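Local coordinates for oxygenase-reductase (Streptomyces fradiae, PDB 4OSP), which reduces the C-6 ketone of angucyclinones with NADPH in urdamycin biosynthesis, this chain being the C-terminal short-chain dehydrogenase/reductase domain of a longer protein, at residues G40-V45 with K93-A98; P78-E83 with A132-F137; L86-G91 with T99-L104; R141-I146 with G150-I155. All coordinates share one frame; numbering follows the deposited sequence.

Interaction 1. Residues G40-V45 with K93-A98; sequences GALVAV and KERTDA
A single side chain, Leu42, makes the whole contact from one segment: on the last turn of a helix, CD2 reaches both Thr96 and Arg95, CD1 Arg95. In this Rossmann fold strand 42-47 belongs to the parallel sheet, and helix 80-96 packs over one of its faces; the contact lies where the start of the strand meets the end of the helix, away from the NADP-binding residues. CD2 of Leu42 does most of the touching: it meets Thr96 CG2 at 3.8 Å and the Arg95 CB at 4.1 Å. Leu42 CD1 comes to Arg95 CD at 4.1 Å, and the two side chains cross at about a right angle. The Arg95 chain is extended from CG to NE and carries its guanidinium beyond the leucine; its NH1 donates to the Gly91 carbonyl one turn back, and its side chain also touches Arg67 and Phe69 of strand 67-72. Backbone bonds to Lys17 and Ala19 hold Leu42 in the sheet, and its side chain also packs on Leu92 of helix 80-96. The strand is entered through Gly40, whose positive phi ends helix 27-38 in a Schellman motif. At the far side, helix 80-96 stops where Asp97 takes positive phi, its N still bonded to Lys93 O at 2.8 Å. Thr96 divides its two branches between jobs: with OG1 placed between backbone N and carbonyl carbon (chi1 56°), CG2 faces the leucine while OG1 bonds to Leu92 O and closes an ST turn, accepting from Ala98 N at 3.2 Å with an N-H...O angle of 157°.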
loop_
_atom_site.group_PDB
_atom_site.type_symbol
_atom_site.label_atom_id
_atom_site.label_comp_id
_atom_site.label_asym_id
_atom_site.label_seq_id
_atom_site.Cartn_x
_atom_site.Cartn_y
_atom_site.Cartn_z
ATOM N N GLY B 40 -2.938 -28.362 18.365
ATOM C CA GLY B 40 -3.125 -29.773 17.967
ATOM C C GLY B 40 -2.296 -30.247 16.782
ATOM O O GLY B 40 -2.415 -31.390 16.355
ATOM N N ALA B 41 -1.451 -29.369 16.252
ATOM C CA ALA B 41 -0.670 -29.687 15.056
ATOM C C ALA B 41 0.582 -30.475 15.414
ATOM O O ALA B 41 1.239 -30.190 16.422
ATOM C CB ALA B 41 -0.293 -28.412 14.316
ATOM N N LEU B 42 0.918 -31.460 14.581
ATOM C CA LEU B 42 2.232 -32.104 14.664
ATOM C C LEU B 42 3.253 -31.259 13.900
ATOM O O LEU B 42 3.093 -31.004 12.697
ATOM C CB LEU B 42 2.191 -33.544 14.132
ATOM C CG LEU B 42 3.558 -34.107 13.721
ATOM C CD1 LEU B 42 4.422 -34.409 14.935
ATOM C CD2 LEU B 42 3.419 -35.340 12.849
ATOM N N VAL B 43 4.300 -30.837 14.598
ATOM C CA VAL B 43 5.194 -29.800 14.097
ATOM C C VAL B 43 6.607 -30.311 13.891
ATOM O O VAL B 43 7.186 -30.955 14.773
ATOM C CB VAL B 43 5.245 -28.578 15.048
ATOM C CG1 VAL B 43 6.145 -27.486 14.483
ATOM C CG2 VAL B 43 3.843 -28.041 15.324
ATOM N N ALA B 44 7.157 -30.020 12.716
ATOM C CA ALA B 44 8.560 -30.249 12.453
ATOM C C ALA B 44 9.340 -28.995 12.809
ATOM O O ALA B 44 9.173 -27.949 12.189
ATOM C CB ALA B 44 8.775 -30.630 10.995
ATOM N N VAL B 45 10.156 -29.097 13.848
ATOM C CA VAL B 45 10.992 -27.997 14.278
ATOM C C VAL B 45 12.280 -28.099 13.498
ATOM O O VAL B 45 13.017 -29.072 13.644
ATOM C CB VAL B 45 11.295 -28.080 15.793
ATOM C CG1 VAL B 45 12.263 -26.981 16.225
ATOM C CG2 VAL B 45 10.006 -28.013 16.596
ATOM N N LYS B 93 6.179 -39.354 7.810
ATOM C CA LYS B 93 5.726 -40.709 7.471
ATOM C C LYS B 93 5.698 -41.622 8.707
ATOM O O LYS B 93 4.742 -42.369 8.912
ATOM C CB LYS B 93 6.636 -41.310 6.382
ATOM C CG LYS B 93 6.205 -42.667 5.836
ATOM C CD LYS B 93 4.904 -42.564 5.051
ATOM C CE LYS B 93 4.694 -43.762 4.139
ATOM N NZ LYS B 93 3.539 -43.515 3.236
ATOM N N GLU B 94 6.753 -41.550 9.517
ATOM C CA GLU B 94 6.847 -42.331 10.756
ATOM C C GLU B 94 5.704 -42.086 11.739
ATOM O O GLU B 94 5.241 -43.014 12.406
ATOM C CB GLU B 94 8.154 -42.030 11.471
ATOM C CG GLU B 94 9.381 -42.614 10.813
ATOM C CD GLU B 94 10.589 -42.517 11.713
ATOM O OE1 GLU B 94 10.392 -42.352 12.945
ATOM O OE2 GLU B 94 11.725 -42.607 11.194
ATOM N N ARG B 95 5.266 -40.836 11.849
ATOM C CA ARG B 95 4.305 -40.473 12.875
ATOM C C ARG B 95 2.862 -40.434 12.391
ATOM O O ARG B 95 1.942 -40.443 13.203
ATOM C CB ARG B 95 4.701 -39.149 13.527
ATOM C CG ARG B 95 6.019 -39.233 14.275
ATOM C CD ARG B 95 6.652 -37.875 14.496
ATOM N NE ARG B 95 7.878 -38.009 15.276
ATOM C CZ ARG B 95 9.071 -38.315 14.768
ATOM N NH1 ARG B 95 9.223 -38.496 13.464
ATOM N NH2 ARG B 95 10.118 -38.421 15.568
ATOM N N THR B 96 2.657 -40.406 11.078
ATOM C CA THR B 96 1.305 -40.244 10.533
ATOM C C THR B 96 0.953 -41.269 9.469
ATOM O O THR B 96 -0.222 -41.454 9.163
ATOM C CB THR B 96 1.110 -38.855 9.886
ATOM O OG1 THR B 96 2.115 -38.664 8.883
ATOM C CG2 THR B 96 1.197 -37.740 10.924
ATOM N N ASP B 97 1.968 -41.901 8.885
ATOM C CA ASP B 97 1.786 -42.776 7.712
ATOM C C ASP B 97 1.562 -41.994 6.406
ATOM O O ASP B 97 1.235 -42.579 5.369
ATOM C CB ASP B 97 0.647 -43.791 7.934
ATOM C CG ASP B 97 1.112 -45.038 8.662
ATOM O OD1 ASP B 97 1.944 -45.789 8.100
ATOM O OD2 ASP B 97 0.640 -45.273 9.798
ATOM N N ALA B 98 1.747 -40.679 6.461
ATOM C CA ALA B 98 1.586 -39.824 5.289
ATOM C C ALA B 98 2.673 -38.752 5.273
ATOM O O ALA B 98 3.331 -38.518 6.292
ATOM C CB ALA B 98 0.201 -39.195 5.282
#

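Interaction 2. Residues P78-E83 with A132-F137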
loop_
_atom_site.group_PDB
_atom_site.type_symbol
_atom_site.label_atom_id
_atom_site.label_comp_id
_atom_site.label_asym_id
_atom_site.label_seq_id
_atom_site.Cartn_x
_atom_site.Cartn_y
_atom_site.Cartn_z
ATOM N N PRO B 78 24.303 -25.408 -1.064
ATOM C CA PRO B 78 23.827 -26.422 -2.005
ATOM C C PRO B 78 23.329 -27.702 -1.309
ATOM O O PRO B 78 24.028 -28.270 -0.457
ATOM C CB PRO B 78 25.068 -26.704 -2.868
ATOM C CG PRO B 78 25.844 -25.428 -2.818
ATOM C CD PRO B 78 25.665 -24.944 -1.403
ATOM N N GLY B 79 22.113 -28.120 -1.659
ATOM C CA GLY B 79 21.504 -29.308 -1.077
ATOM C C GLY B 79 20.625 -29.027 0.127
ATOM O O GLY B 79 20.133 -29.961 0.758
ATOM N N ASP B 80 20.408 -27.744 0.437
ATOM C CA ASP B 80 19.601 -27.365 1.597
ATOM C C ASP B 80 18.156 -27.842 1.529
ATOM O O ASP B 80 17.643 -28.400 2.507
ATOM C CB ASP B 80 19.664 -25.854 1.880
ATOM C CG ASP B 80 19.243 -24.985 0.683
ATOM O OD1 ASP B 80 18.697 -25.517 -0.322
ATOM O OD2 ASP B 80 19.465 -23.747 0.763
ATOM N N VAL B 81 17.493 -27.622 0.389
ATOM C CA VAL B 81 16.093 -28.051 0.239
ATOM C C VAL B 81 16.033 -29.576 0.281
ATOM O O VAL B 81 15.179 -30.156 0.959
ATOM C CB VAL B 81 15.427 -27.508 -1.053
ATOM C CG1 VAL B 81 14.007 -28.026 -1.195
ATOM C CG2 VAL B 81 15.393 -25.993 -1.032
ATOM N N HIS B 82 16.971 -30.216 -0.410
ATOM C CA HIS B 82 17.051 -31.675 -0.449
ATOM C C HIS B 82 17.067 -32.316 0.945
ATOM O O HIS B 82 16.236 -33.177 1.258
ATOM C CB HIS B 82 18.280 -32.112 -1.240
ATOM C CG HIS B 82 18.354 -33.588 -1.456
ATOM N ND1 HIS B 82 19.243 -34.396 -0.779
ATOM C CD2 HIS B 82 17.627 -34.408 -2.249
ATOM C CE1 HIS B 82 19.066 -35.648 -1.153
ATOM N NE2 HIS B 82 18.089 -35.682 -2.042
ATOM N N GLU B 83 18.007 -31.890 1.779
ATOM C CA GLU B 83 18.139 -32.461 3.121
ATOM C C GLU B 83 16.912 -32.146 3.975
ATOM O O GLU B 83 16.346 -33.039 4.623
ATOM C CB GLU B 83 19.431 -31.984 3.815
ATOM C CG GLU B 83 20.709 -32.282 3.040
ATOM C CD GLU B 83 20.934 -33.775 2.782
ATOM O OE1 GLU B 83 20.712 -34.600 3.702
ATOM O OE2 GLU B 83 21.343 -34.126 1.656
ATOM N N ALA B 132 15.767 -15.534 0.480
ATOM C CA ALA B 132 14.893 -15.475 -0.702
ATOM C C ALA B 132 14.909 -16.777 -1.508
ATOM O O ALA B 132 13.860 -17.374 -1.764
ATOM C CB ALA B 132 15.278 -14.301 -1.589
ATOM N N LYS B 133 16.106 -17.211 -1.892
ATOM C CA LYS B 133 16.276 -18.439 -2.655
ATOM C C LYS B 133 15.678 -19.641 -1.951
ATOM O O LYS B 133 14.883 -20.371 -2.544
ATOM C CB LYS B 133 17.750 -18.696 -2.962
ATOM C CG LYS B 133 17.982 -19.935 -3.821
ATOM C CD LYS B 133 19.349 -19.907 -4.474
ATOM C CE LYS B 133 19.571 -21.137 -5.353
ATOM N NZ LYS B 133 20.955 -21.165 -5.900
ATOM N N ALA B 134 16.059 -19.853 -0.695
ATOM C CA ALA B 134 15.602 -21.035 0.020
ATOM C C ALA B 134 14.088 -21.022 0.168
ATOM O O ALA B 134 13.425 -22.004 -0.178
ATOM C CB ALA B 134 16.291 -21.175 1.376
ATOM N N PRO B 135 13.519 -19.905 0.664
ATOM C CA PRO B 135 12.072 -19.919 0.804
ATOM C C PRO B 135 11.360 -20.183 -0.528
ATOM O O PRO B 135 10.366 -20.927 -0.551
ATOM C CB PRO B 135 11.757 -18.524 1.348
ATOM C CG PRO B 135 12.994 -18.149 2.098
ATOM C CD PRO B 135 14.119 -18.701 1.271
ATOM N N PHE B 136 11.866 -19.624 -1.631
ATOM C CA PHE B 136 11.281 -19.960 -2.932
ATOM C C PHE B 136 11.292 -21.465 -3.209
ATOM O O PHE B 136 10.257 -22.051 -3.517
ATOM C CB PHE B 136 11.949 -19.230 -4.095
ATOM C CG PHE B 136 11.402 -19.647 -5.419
ATOM C CD1 PHE B 136 11.948 -20.735 -6.102
ATOM C CD2 PHE B 136 10.266 -19.016 -5.949
ATOM C CE1 PHE B 136 11.399 -21.159 -7.298
ATOM C CE2 PHE B 136 9.723 -19.431 -7.157
ATOM C CZ PHE B 136 10.289 -20.506 -7.831
ATOM N N PHE B 137 12.462 -22.083 -3.104
ATOM C CA PHE B 137 12.586 -23.509 -3.412
ATOM C C PHE B 137 11.938 -24.422 -2.385
ATOM O O PHE B 137 11.534 -25.547 -2.708
ATOM C CB PHE B 137 14.045 -23.888 -3.738
ATOM C CG PHE B 137 14.482 -23.370 -5.064
ATOM C CD1 PHE B 137 14.069 -24.005 -6.233
ATOM C CD2 PHE B 137 15.188 -22.175 -5.164
ATOM C CE1 PHE B 137 14.406 -23.492 -7.472
ATOM C CE2 PHE B 137 15.534 -21.654 -6.403
ATOM C CZ PHE B 137 15.134 -22.306 -7.560
#
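The first turn of helix 80-96 packs against the middle of helix 121-142 through Val81 and Asp80, which face Phe137 and Ala134. Val81 carries the closer approach: its CG2 reaches Phe137 CB at 3.7 Å, while its CG1, anti to the backbone N (chi1 177°), comes to Phe137 O at 3.8 Å. The valine thus sits on the root and carbonyl of the phenylalanine, crossing that side chain at about a right angle. The ring of Phe137 leads away from the contact, and one of its faces is covered by Phe136 CD1, 3.5 Å above its plane. One turn earlier, the Ala134 methyl meets Asp80 OD2 at 4.1 Å. Helix 121-142 is kinked at Pro135, whose N makes no bond to the preceding turn. In short-chain dehydrogenases this helix and the one corresponding to 168-187 commonly form a subunit interface, and here Phe136 meets the ring of Phe124 of a second subunit while Lys133 makes a salt bridge to Asp125 of that subunit. Helix 80-96 covers a different side of the same helix. Gly79, with positive phi, occupies its N-cap position. The Asp80 carboxylate turns back towards the preceding loop, where OD2 accepts from Gly76 N, close to the NADP-binding Leu75.

Interaction 3. Residues L86-G91 with T99-L104; sequences LALERG and TTLDIL
Leu88 and Leu101 cross at about a right angle and meet methyl to methyl, CD2 of Leu88 lying 3.9 Å from CD2 of Leu101. Both leucines have CG anti to the backbone N (chi1 177° and -173°), which directs each side chain toward the other segment. The second pair is set differently. Thr99 lies oblique to Glu89 and pushes its CG2 methyl against the helix flank, 3.8 Å from Glu89 O and 3.9 Å from Glu89 CB. That methyl also comes within 4.1 Å of Glu89 CG, so it is the carbonyl and the aliphatic base of Glu89 that the threonine meets. The rest of Glu89 is extended beyond CG and carries the carboxylate clear of Thr99 to a salt bridge between OE2 and Arg141 NH2. The segment after the helix is itself tied to the start of strand 18-21: Asp102 OD2 accepts from Thr18 N, and Thr18 OG1 is bonded to Thr100 O. Altogether the contact closes the second half of the crossover from strand 67-72 through helix 80-96 to strand 103-106. Leu101 rests also on Thr18 and Leu20 of strand 18-21, Leu145 lies beside Glu89 and Thr99, and further along Leu104 reaches Ile138 and Ala142 of helix 121-142.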
loop_
_atom_site.group_PDB
_atom_site.type_symbol
_atom_site.label_atom_id
_atom_site.label_comp_id
_atom_site.label_asym_id
_atom_site.label_seq_id
_atom_site.Cartn_x
_atom_site.Cartn_y
_atom_site.Cartn_z
ATOM N N LEU B 86 14.053 -34.475 2.870
ATOM C CA LEU B 86 14.396 -35.858 3.206
ATOM C C LEU B 86 14.034 -36.130 4.662
ATOM O O LEU B 86 13.298 -37.084 4.971
ATOM C CB LEU B 86 15.886 -36.099 2.989
ATOM C CG LEU B 86 16.408 -37.534 2.870
ATOM C CD1 LEU B 86 15.940 -38.189 1.570
ATOM C CD2 LEU B 86 17.932 -37.535 2.944
ATOM N N ALA B 87 14.519 -35.264 5.546
ATOM C CA ALA B 87 14.257 -35.387 6.978
ATOM C C ALA B 87 12.780 -35.133 7.292
ATOM O O ALA B 87 12.167 -35.860 8.079
ATOM C CB ALA B 87 15.155 -34.440 7.761
ATOM N N LEU B 88 12.196 -34.133 6.638
ATOM C CA LEU B 88 10.794 -33.813 6.859
ATOM C C LEU B 88 9.895 -35.009 6.536
ATOM O O LEU B 88 9.021 -35.376 7.329
ATOM C CB LEU B 88 10.376 -32.578 6.037
ATOM C CG LEU B 88 8.904 -32.173 6.125
ATOM C CD1 LEU B 88 8.606 -31.608 7.506
ATOM C CD2 LEU B 88 8.538 -31.170 5.039
ATOM N N GLU B 89 10.127 -35.615 5.378
ATOM C CA GLU B 89 9.285 -36.700 4.882
ATOM C C GLU B 89 9.408 -37.996 5.692
ATOM O O GLU B 89 8.403 -38.638 5.993
ATOM C CB GLU B 89 9.564 -36.960 3.401
ATOM C CG GLU B 89 9.023 -35.872 2.482
ATOM C CD GLU B 89 9.138 -36.218 1.004
ATOM O OE1 GLU B 89 9.809 -37.208 0.647
ATOM O OE2 GLU B 89 8.553 -35.496 0.191
ATOM N N ARG B 90 10.634 -38.373 6.047
ATOM C CA ARG B 90 10.845 -39.494 6.952
ATOM C C ARG B 90 10.082 -39.268 8.268
ATOM O O ARG B 90 9.259 -40.092 8.659
ATOM C CB ARG B 90 12.333 -39.704 7.214
ATOM C CG ARG B 90 12.671 -41.025 7.898
ATOM C CD ARG B 90 14.172 -41.287 7.901
ATOM N NE ARG B 90 14.872 -40.393 8.825
ATOM C CZ ARG B 90 15.454 -39.252 8.473
ATOM N NH1 ARG B 90 15.440 -38.853 7.210
ATOM N NH2 ARG B 90 16.057 -38.507 9.386
ATOM N N GLY B 91 10.324 -38.126 8.913
ATOM C CA GLY B 91 9.677 -37.801 10.182
ATOM C C GLY B 91 8.155 -37.803 10.133
ATOM O O GLY B 91 7.497 -38.285 11.063
ATOM N N THR B 99 2.896 -38.138 4.112
ATOM C CA THR B 99 3.852 -37.020 3.998
ATOM C C THR B 99 3.113 -35.691 3.833
ATOM O O THR B 99 3.726 -34.648 3.574
ATOM C CB THR B 99 4.863 -37.216 2.837
ATOM O OG1 THR B 99 4.162 -37.533 1.623
ATOM C CG2 THR B 99 5.870 -38.323 3.162
ATOM N N THR B 100 1.793 -35.751 3.976
ATOM C CA THR B 100 0.941 -34.576 3.943
ATOM C C THR B 100 1.503 -33.456 4.827
ATOM O O THR B 100 1.790 -33.671 6.015
ATOM C CB THR B 100 -0.477 -34.936 4.424
ATOM O OG1 THR B 100 -0.895 -36.162 3.802
ATOM C CG2 THR B 100 -1.465 -33.832 4.085
ATOM N N LEU B 101 1.688 -32.277 4.228
ATOM C CA LEU B 101 2.144 -31.096 4.966
ATOM C C LEU B 101 1.083 -30.019 4.871
ATOM O O LEU B 101 0.920 -29.391 3.834
ATOM C CB LEU B 101 3.479 -30.576 4.419
ATOM C CG LEU B 101 4.183 -29.434 5.176
ATOM C CD1 LEU B 101 4.635 -29.906 6.556
ATOM C CD2 LEU B 101 5.378 -28.908 4.378
ATOM N N ASP B 102 0.362 -29.808 5.959
ATOM C CA ASP B 102 -0.774 -28.911 5.927
ATOM C C ASP B 102 -0.353 -27.467 5.961
ATOM O O ASP B 102 -0.912 -26.625 5.253
ATOM C CB ASP B 102 -1.702 -29.219 7.087
ATOM C CG ASP B 102 -2.301 -30.593 6.973
ATOM O OD1 ASP B 102 -3.270 -30.740 6.210
ATOM O OD2 ASP B 102 -1.779 -31.529 7.610
ATOM N N ILE B 103 0.659 -27.195 6.773
ATOM C CA ILE B 103 1.056 -25.836 7.092
ATOM C C ILE B 103 2.557 -25.676 6.902
ATOM O O ILE B 103 3.351 -26.443 7.449
ATOM C CB ILE B 103 0.669 -25.485 8.547
ATOM C CG1 ILE B 103 -0.850 -25.587 8.730
ATOM C CG2 ILE B 103 1.158 -24.091 8.912
ATOM C CD1 ILE B 103 -1.312 -25.751 10.173
ATOM N N LEU B 104 2.938 -24.687 6.108
ATOM C CA LEU B 104 4.335 -24.334 5.964
ATOM C C LEU B 104 4.568 -22.903 6.440
ATOM O O LEU B 104 3.933 -21.959 5.944
ATOM C CB LEU B 104 4.772 -24.471 4.497
ATOM C CG LEU B 104 6.100 -23.809 4.140
ATOM C CD1 LEU B 104 7.249 -24.524 4.833
ATOM C CD2 LEU B 104 6.293 -23.768 2.628
#

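Interaction 4. Residues R141-I146 with G150-I155; sequences RALTLI and GRIINI
Ile146 and Gly150 bring their CA atoms to within 5.9 Å, as the chain coming off helix 121-142 turns back sharply to start strand 151-155. Ile146 fills the bend. Its CG2, anti to the backbone N, presses on the CA of Gly150 at 3.8 Å, a direct approach to backbone that the missing side chain of the glycine permits. The other branch of Ile146 (CG1 anti to the carbonyl carbon, chi1 -58°) points its CD1 along the strand to Ile152, meeting CG1 of that residue at 3.9 Å and its CD1 at the same distance; the two isoleucines cross at about a right angle. Leu143 adds a looser apolar touch, its CD2 lying 4.5 Å from Ile152 CD1. Ahead of the bend, Ala142 O accepts from both Leu145 N at 2.7 Å and Ile146 N at 3.0 Å. On the strand, Arg151 points away from residues 141-146, and its NH1 bonds Gly150 O at 3.1 Å, from above the carbonyl plane, while NH2 reaches Gly243 O. Here the contact finishes the crossover from strand 103-106 through helix 121-142. Strand 151-155 lies between 103-106 and 194-204, Ile152 packing on Val195, while Leu143 rests on Phe184 of helix 168-187 and on Glu117 of a second subunit.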
loop_
_atom_site.group_PDB
_atom_site.type_symbol
_atom_site.label_atom_id
_atom_site.label_comp_id
_atom_site.label_asym_id
_atom_site.label_seq_id
_atom_site.Cartn_x
_atom_site.Cartn_y
_atom_site.Cartn_z
ATOM N N ARG B 141 9.229 -27.071 -3.586
ATOM C CA ARG B 141 9.277 -28.457 -3.177
ATOM C C ARG B 141 8.058 -28.834 -2.308
ATOM O O ARG B 141 7.493 -29.925 -2.469
ATOM C CB ARG B 141 10.611 -28.758 -2.481
ATOM C CG ARG B 141 10.764 -30.157 -1.901
ATOM C CD ARG B 141 10.899 -31.256 -2.959
ATOM N NE ARG B 141 10.400 -32.525 -2.421
ATOM C CZ ARG B 141 11.157 -33.419 -1.802
ATOM N NH1 ARG B 141 12.453 -33.199 -1.657
ATOM N NH2 ARG B 141 10.634 -34.533 -1.335
ATOM N N ALA B 142 7.622 -27.931 -1.429
ATOM C CA ALA B 142 6.493 -28.232 -0.531
ATOM C C ALA B 142 5.146 -28.418 -1.240
ATOM O O ALA B 142 4.262 -29.107 -0.715
ATOM C CB ALA B 142 6.372 -27.188 0.575
ATOM N N LEU B 143 4.982 -27.796 -2.412
ATOM C CA LEU B 143 3.736 -27.918 -3.179
ATOM C C LEU B 143 3.366 -29.369 -3.437
ATOM O O LEU B 143 2.192 -29.702 -3.574
ATOM C CB LEU B 143 3.816 -27.176 -4.515
ATOM C CG LEU B 143 4.002 -25.655 -4.543
ATOM C CD1 LEU B 143 3.844 -25.183 -5.979
ATOM C CD2 LEU B 143 3.026 -24.923 -3.639
ATOM N N THR B 144 4.367 -30.233 -3.491
ATOM C CA THR B 144 4.127 -31.657 -3.667
ATOM C C THR B 144 3.488 -32.314 -2.438
ATOM O O THR B 144 2.890 -33.382 -2.549
ATOM C CB THR B 144 5.422 -32.413 -4.021
ATOM O OG1 THR B 144 5.131 -33.809 -4.122
ATOM C CG2 THR B 144 6.476 -32.225 -2.950
ATOM N N LEU B 145 3.610 -31.675 -1.275
ATOM C CA LEU B 145 3.125 -32.259 -0.032
ATOM C C LEU B 145 1.876 -31.565 0.517
ATOM O O LEU B 145 1.079 -32.188 1.209
ATOM C CB LEU B 145 4.230 -32.267 1.024
ATOM C CG LEU B 145 5.583 -32.876 0.619
ATOM C CD1 LEU B 145 6.582 -32.768 1.766
ATOM C CD2 LEU B 145 5.443 -34.333 0.188
ATOM N N ILE B 146 1.712 -30.278 0.210
ATOM C CA ILE B 146 0.575 -29.512 0.725
ATOM C C ILE B 146 -0.717 -29.874 0.003
ATOM O O ILE B 146 -0.787 -29.788 -1.219
ATOM C CB ILE B 146 0.819 -27.986 0.653
ATOM C CG1 ILE B 146 2.085 -27.614 1.454
ATOM C CG2 ILE B 146 -0.414 -27.221 1.139
ATOM C CD1 ILE B 146 2.618 -26.234 1.159
ATOM N N GLY B 150 -4.713 -26.284 2.270
ATOM C CA GLY B 150 -3.503 -26.024 3.075
ATOM C C GLY B 150 -3.129 -24.558 3.293
ATOM O O GLY B 150 -3.890 -23.651 2.959
ATOM N N ARG B 151 -1.945 -24.330 3.859
ATOM C CA ARG B 151 -1.558 -23.003 4.358
ATOM C C ARG B 151 -0.072 -22.722 4.132
ATOM O O ARG B 151 0.768 -23.592 4.354
ATOM C CB ARG B 151 -1.860 -22.896 5.859
ATOM C CG ARG B 151 -3.339 -22.933 6.232
ATOM C CD ARG B 151 -3.987 -21.606 5.897
ATOM N NE ARG B 151 -5.362 -21.468 6.375
ATOM C CZ ARG B 151 -6.439 -21.912 5.723
ATOM N NH1 ARG B 151 -6.302 -22.583 4.580
ATOM N NH2 ARG B 151 -7.660 -21.700 6.224
ATOM N N ILE B 152 0.245 -21.516 3.674
ATOM C CA ILE B 152 1.630 -21.062 3.619
ATOM C C ILE B 152 1.721 -19.690 4.264
ATOM O O ILE B 152 0.968 -18.783 3.901
ATOM C CB ILE B 152 2.183 -21.014 2.176
ATOM C CG1 ILE B 152 2.029 -22.387 1.489
ATOM C CG2 ILE B 152 3.644 -20.547 2.178
ATOM C CD1 ILE B 152 2.524 -22.446 0.057
ATOM N N ILE B 153 2.597 -19.555 5.256
ATOM C CA ILE B 153 2.820 -18.268 5.930
ATOM C C ILE B 153 4.279 -17.889 5.823
ATOM O O ILE B 153 5.172 -18.668 6.197
ATOM C CB ILE B 153 2.408 -18.276 7.434
ATOM C CG1 ILE B 153 0.916 -18.525 7.603
ATOM C CG2 ILE B 153 2.714 -16.943 8.085
ATOM C CD1 ILE B 153 0.557 -19.958 7.919
ATOM N N ASN B 154 4.518 -16.685 5.324
ATOM C CA ASN B 154 5.867 -16.177 5.196
ATOM C C ASN B 154 6.127 -15.086 6.218
ATOM O O ASN B 154 5.416 -14.090 6.249
ATOM C CB ASN B 154 6.100 -15.670 3.777
ATOM C CG ASN B 154 5.909 -16.761 2.727
ATOM O OD1 ASN B 154 6.462 -17.866 2.846
ATOM N ND2 ASN B 154 5.144 -16.453 1.689
ATOM N N ILE B 155 7.132 -15.296 7.076
ATOM C CA ILE B 155 7.538 -14.281 8.055
ATOM C C ILE B 155 8.434 -13.274 7.379
ATOM O O ILE B 155 9.583 -13.575 7.039
ATOM C CB ILE B 155 8.283 -14.855 9.287
ATOM C CG1 ILE B 155 7.470 -15.969 9.972
ATOM C CG2 ILE B 155 8.604 -13.737 10.269
ATOM C CD1 ILE B 155 6.080 -15.554 10.437
#

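How the interactions relate
From the N terminus, the chain enters strand 42-47 at interaction 1, then passes through helix 51-63 and strand 67-72 to helix 80-96, whose start opens interaction 2 and whose middle opens interaction 3. The end of that helix closes interaction 1, the loop beyond it closes interaction 3, and helix 121-142 closes interaction 2. Interaction 3 is therefore nested within interaction 2, while interaction 1 crosses both. Interaction 4 follows in series, joining the end of helix 121-142 to strand 151-155. Helix 80-96 is common to the first three and is tied in turn to helix 121-142, the chain leading into strand 103-106, and strand 42-47. Interactions 3 and 4 meet through neighbouring strands of the parallel sheet.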